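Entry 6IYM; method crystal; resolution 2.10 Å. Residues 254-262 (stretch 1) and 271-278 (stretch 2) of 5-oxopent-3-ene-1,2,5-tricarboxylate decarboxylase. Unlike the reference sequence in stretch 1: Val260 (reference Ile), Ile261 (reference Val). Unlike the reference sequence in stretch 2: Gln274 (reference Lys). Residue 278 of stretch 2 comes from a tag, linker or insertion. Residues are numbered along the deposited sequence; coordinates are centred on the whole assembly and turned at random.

Stretch 1 254-262: YLQDGDVID
Stretch 2 271-278: LQNQVKAR

The two stretches belong to one chain and pair as antiparallel strands. Residues 260-262 form one strand and 271-276 the other; their axes approach to 4.6 Å, with 161° between the N-to-C directions. Register follows from CA-CA separations: Val260 lies opposite Gln274 at 4.2 Å, Ile261 opposite Asn273 at 5.4 Å, and Asp262 opposite Gln272 at 4.3 Å. The wider central pair is the hydrogen-bonded one, and the two closer pairs are non-hydrogen-bonded, as antiparallel geometry requires. Phi/psi values are extended throughout, for example -105/122 at Val260, -108/125 at Ile261 and -140/147 at Asn273.

Backbone hydrogen bonds fix this register. Ile261 N donates to Asn273 O (2.8 Å, 168° at the hydrogen), and Asn273 N returns a bond to Ile261 O (3.0 Å, 159°). One step outward, Val275 N donates to Asp259 O (2.8 Å, 149°). The ladder then reaches the turn, where Gly258 N donates to Val275 O (2.9 Å, 159°). Two CA-H...O contacts supplement it: Gln274 CA to Asp259 O at 3.2 Å and Gln272 CA to Ile261 O at 3.1 Å, so each of these carbonyls meets both an amide and the preceding CA.

Before its strand, stretch 1 folds through a type II beta turn from Gln256 to Asp259, closed by Asp259 N to Gln256 O at 3.0 Å. The central residues are Asp257 (-49/129) and Gly258 (99/-21). At the latter angles a CB would jam against the carbonyl oxygen of Asp257, which by itself calls for glycine. Asp259, chi1 m (-77°), braces the turn by accepting Gln256 N at OD2 (2.9 Å, 156°). A weak bond runs from Gln256 NE2 to Tyr254 O (3.3 Å, 132°), with Gln256 chi1 and chi2 both m.

Polar side chains add two bonds between the stretches. Gln274, extended with chi1 and chi2 both t and chi3 at 5°, brings NE2 to 2.8 Å from Gly258 O (163°), tying the turn to the neighbouring strand. Asp257, chi1 t, points its CA-to-CB bond sideways, yet OD1 comes near enough to accept Ala277 N (3.0 Å, 159°), extending the pairing past the strand end at Lys276.

Apolar and aliphatic packing divides between the sheet faces. Val260 (t), Asp262 (t), Gln272 (t, t) and Gln274 share one face; there Val260 CG2 meets Gln274 CG at 3.6 Å, and Val260 CG1 lies 3.6 Å from Gln272 NE2. Ile261 and Asn273, both chi1 m, occupy the other face. Val275, chi1 t, points toward stretch 1 and has the largest area covered by it, 97 Å². Its CG2 touches Ile261 CD1 at 3.9 Å and Leu255 CB at 4.1 Å; Leu255 is m, t. These buried residues form a small hydrophobic cluster, while the contact as a whole buries 603 Å², both sides summed. Arg278, a poorly ordered tag residue, makes no contact.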

# COMPACT_ATOMS: atom_id res chain seq x y z
N TYR A 254 -12.50 23.25 8.22
CA TYR A 254 -12.52 22.09 7.31
C TYR A 254 -12.77 22.62 5.90
O TYR A 254 -13.41 23.71 5.74
CB TYR A 254 -13.54 21.06 7.79
CG TYR A 254 -13.21 20.58 9.17
CD1 TYR A 254 -12.01 19.91 9.40
CD2 TYR A 254 -14.03 20.85 10.25
CE1 TYR A 254 -11.66 19.50 10.67
CE2 TYR A 254 -13.68 20.44 11.53
CZ TYR A 254 -12.49 19.77 11.74
OH TYR A 254 -12.13 19.36 13.00
N LEU A 255 -12.25 21.87 4.94
CA LEU A 255 -12.23 22.21 3.50
C LEU A 255 -13.64 22.02 2.94
O LEU A 255 -14.32 21.07 3.34
CB LEU A 255 -11.23 21.31 2.76
CG LEU A 255 -9.76 21.62 3.04
CD1 LEU A 255 -8.83 20.50 2.56
CD2 LEU A 255 -9.38 22.94 2.41
N GLN A 256 -14.04 22.90 2.04
CA GLN A 256 -15.38 22.89 1.43
C GLN A 256 -15.18 22.90 -0.08
O GLN A 256 -14.07 23.28 -0.54
CB GLN A 256 -16.22 24.08 1.93
CG GLN A 256 -16.38 24.17 3.44
CD GLN A 256 -16.94 22.92 4.08
OE1 GLN A 256 -17.67 22.13 3.48
NE2 GLN A 256 -16.58 22.71 5.34
N ASP A 257 -16.23 22.55 -0.81
CA ASP A 257 -16.32 22.68 -2.29
C ASP A 257 -15.90 24.10 -2.66
O ASP A 257 -16.42 25.04 -2.03
CB ASP A 257 -17.75 22.39 -2.75
CG ASP A 257 -17.96 22.63 -4.23
OD1 ASP A 257 -17.25 21.98 -5.05
OD2 ASP A 257 -18.79 23.48 -4.56
N GLY A 258 -14.96 24.24 -3.60
CA GLY A 258 -14.41 25.53 -4.08
C GLY A 258 -13.07 25.90 -3.45
O GLY A 258 -12.36 26.70 -4.05
N ASP A 259 -12.72 25.33 -2.30
CA ASP A 259 -11.47 25.71 -1.60
C ASP A 259 -10.24 25.36 -2.44
O ASP A 259 -10.20 24.23 -2.97
CB ASP A 259 -11.42 25.06 -0.23
CG ASP A 259 -12.30 25.75 0.79
OD1 ASP A 259 -12.88 26.79 0.42
OD2 ASP A 259 -12.38 25.25 1.95
N VAL A 260 -9.31 26.31 -2.60
CA VAL A 260 -8.05 26.13 -3.37
C VAL A 260 -6.89 25.98 -2.38
O VAL A 260 -6.69 26.90 -1.56
CB VAL A 260 -7.81 27.30 -4.32
CG1 VAL A 260 -6.48 27.16 -5.04
CG2 VAL A 260 -8.95 27.45 -5.30
N ILE A 261 -6.18 24.86 -2.47
CA ILE A 261 -5.05 24.53 -1.54
C ILE A 261 -3.77 24.67 -2.35
O ILE A 261 -3.71 24.07 -3.44
CB ILE A 261 -5.20 23.13 -0.95
CG1 ILE A 261 -6.64 22.86 -0.48
CG2 ILE A 261 -4.20 22.91 0.17
CD1 ILE A 261 -7.03 21.40 -0.59
N ASP A 262 -2.83 25.49 -1.88
CA ASP A 262 -1.49 25.72 -2.50
C ASP A 262 -0.38 25.34 -1.51
O ASP A 262 -0.03 26.17 -0.62
CB ASP A 262 -1.40 27.17 -2.96
CG ASP A 262 -0.07 27.56 -3.58
OD1 ASP A 262 0.58 26.70 -4.22
OD2 ASP A 262 0.30 28.76 -3.43
N LEU A 271 2.30 22.84 -5.50
CA LEU A 271 1.27 21.82 -5.76
C LEU A 271 -0.06 22.44 -5.34
O LEU A 271 -0.31 22.54 -4.13
CB LEU A 271 1.62 20.56 -4.98
CG LEU A 271 0.79 19.30 -5.26
CD1 LEU A 271 0.89 18.85 -6.72
CD2 LEU A 271 1.25 18.18 -4.35
N GLN A 272 -0.88 22.82 -6.31
CA GLN A 272 -2.19 23.45 -6.06
C GLN A 272 -3.30 22.55 -6.60
O GLN A 272 -3.19 22.11 -7.78
CB GLN A 272 -2.25 24.83 -6.71
CG GLN A 272 -3.60 25.53 -6.54
CD GLN A 272 -3.61 26.83 -7.31
OE1 GLN A 272 -2.69 27.63 -7.21
NE2 GLN A 272 -4.66 27.02 -8.10
N ASN A 273 -4.31 22.33 -5.75
CA ASN A 273 -5.51 21.52 -6.03
C ASN A 273 -6.72 22.23 -5.41
O ASN A 273 -6.62 22.80 -4.28
CB ASN A 273 -5.34 20.09 -5.50
CG ASN A 273 -4.07 19.43 -6.01
OD1 ASN A 273 -2.98 19.59 -5.45
ND2 ASN A 273 -4.20 18.73 -7.13
N GLN A 274 -7.86 22.10 -6.06
CA GLN A 274 -9.12 22.67 -5.55
C GLN A 274 -10.01 21.50 -5.12
O GLN A 274 -10.14 20.53 -5.88
CB GLN A 274 -9.73 23.56 -6.64
CG GLN A 274 -10.82 24.50 -6.14
CD GLN A 274 -11.48 25.33 -7.22
OE1 GLN A 274 -11.24 25.19 -8.42
NE2 GLN A 274 -12.36 26.22 -6.79
N VAL A 275 -10.64 21.61 -3.96
CA VAL A 275 -11.73 20.68 -3.55
C VAL A 275 -12.93 20.94 -4.47
O VAL A 275 -13.34 22.11 -4.60
CB VAL A 275 -12.04 20.85 -2.05
CG1 VAL A 275 -13.18 19.95 -1.56
CG2 VAL A 275 -10.80 20.62 -1.21
N LYS A 276 -13.44 19.92 -5.15
CA LYS A 276 -14.66 20.08 -6.00
C LYS A 276 -15.56 18.85 -5.93
O LYS A 276 -15.06 17.73 -6.06
CB LYS A 276 -14.28 20.41 -7.45
CG LYS A 276 -14.27 21.91 -7.75
CD LYS A 276 -13.79 22.28 -9.13
CE LYS A 276 -12.51 21.58 -9.51
NZ LYS A 276 -11.79 22.27 -10.60
N ALA A 277 -16.86 19.08 -5.73
CA ALA A 277 -17.89 18.02 -5.61
C ALA A 277 -18.12 17.36 -6.97
O ALA A 277 -17.96 18.04 -7.97
CB ALA A 277 -19.16 18.61 -5.05
N ARG A 278 -18.42 16.05 -6.98
CA ARG A 278 -19.07 15.32 -8.10
C ARG A 278 -19.14 13.83 -7.78
O ARG A 278 -20.09 13.21 -8.26
CB ARG A 278 -18.35 15.54 -9.43
CG ARG A 278 -19.09 16.53 -10.33
CD ARG A 278 -18.74 16.44 -11.80
NE ARG A 278 -19.71 17.18 -12.59
CZ ARG A 278 -19.63 17.41 -13.90
NH1 ARG A 278 -18.61 16.96 -14.61
NH2 ARG A 278 -20.58 18.11 -14.51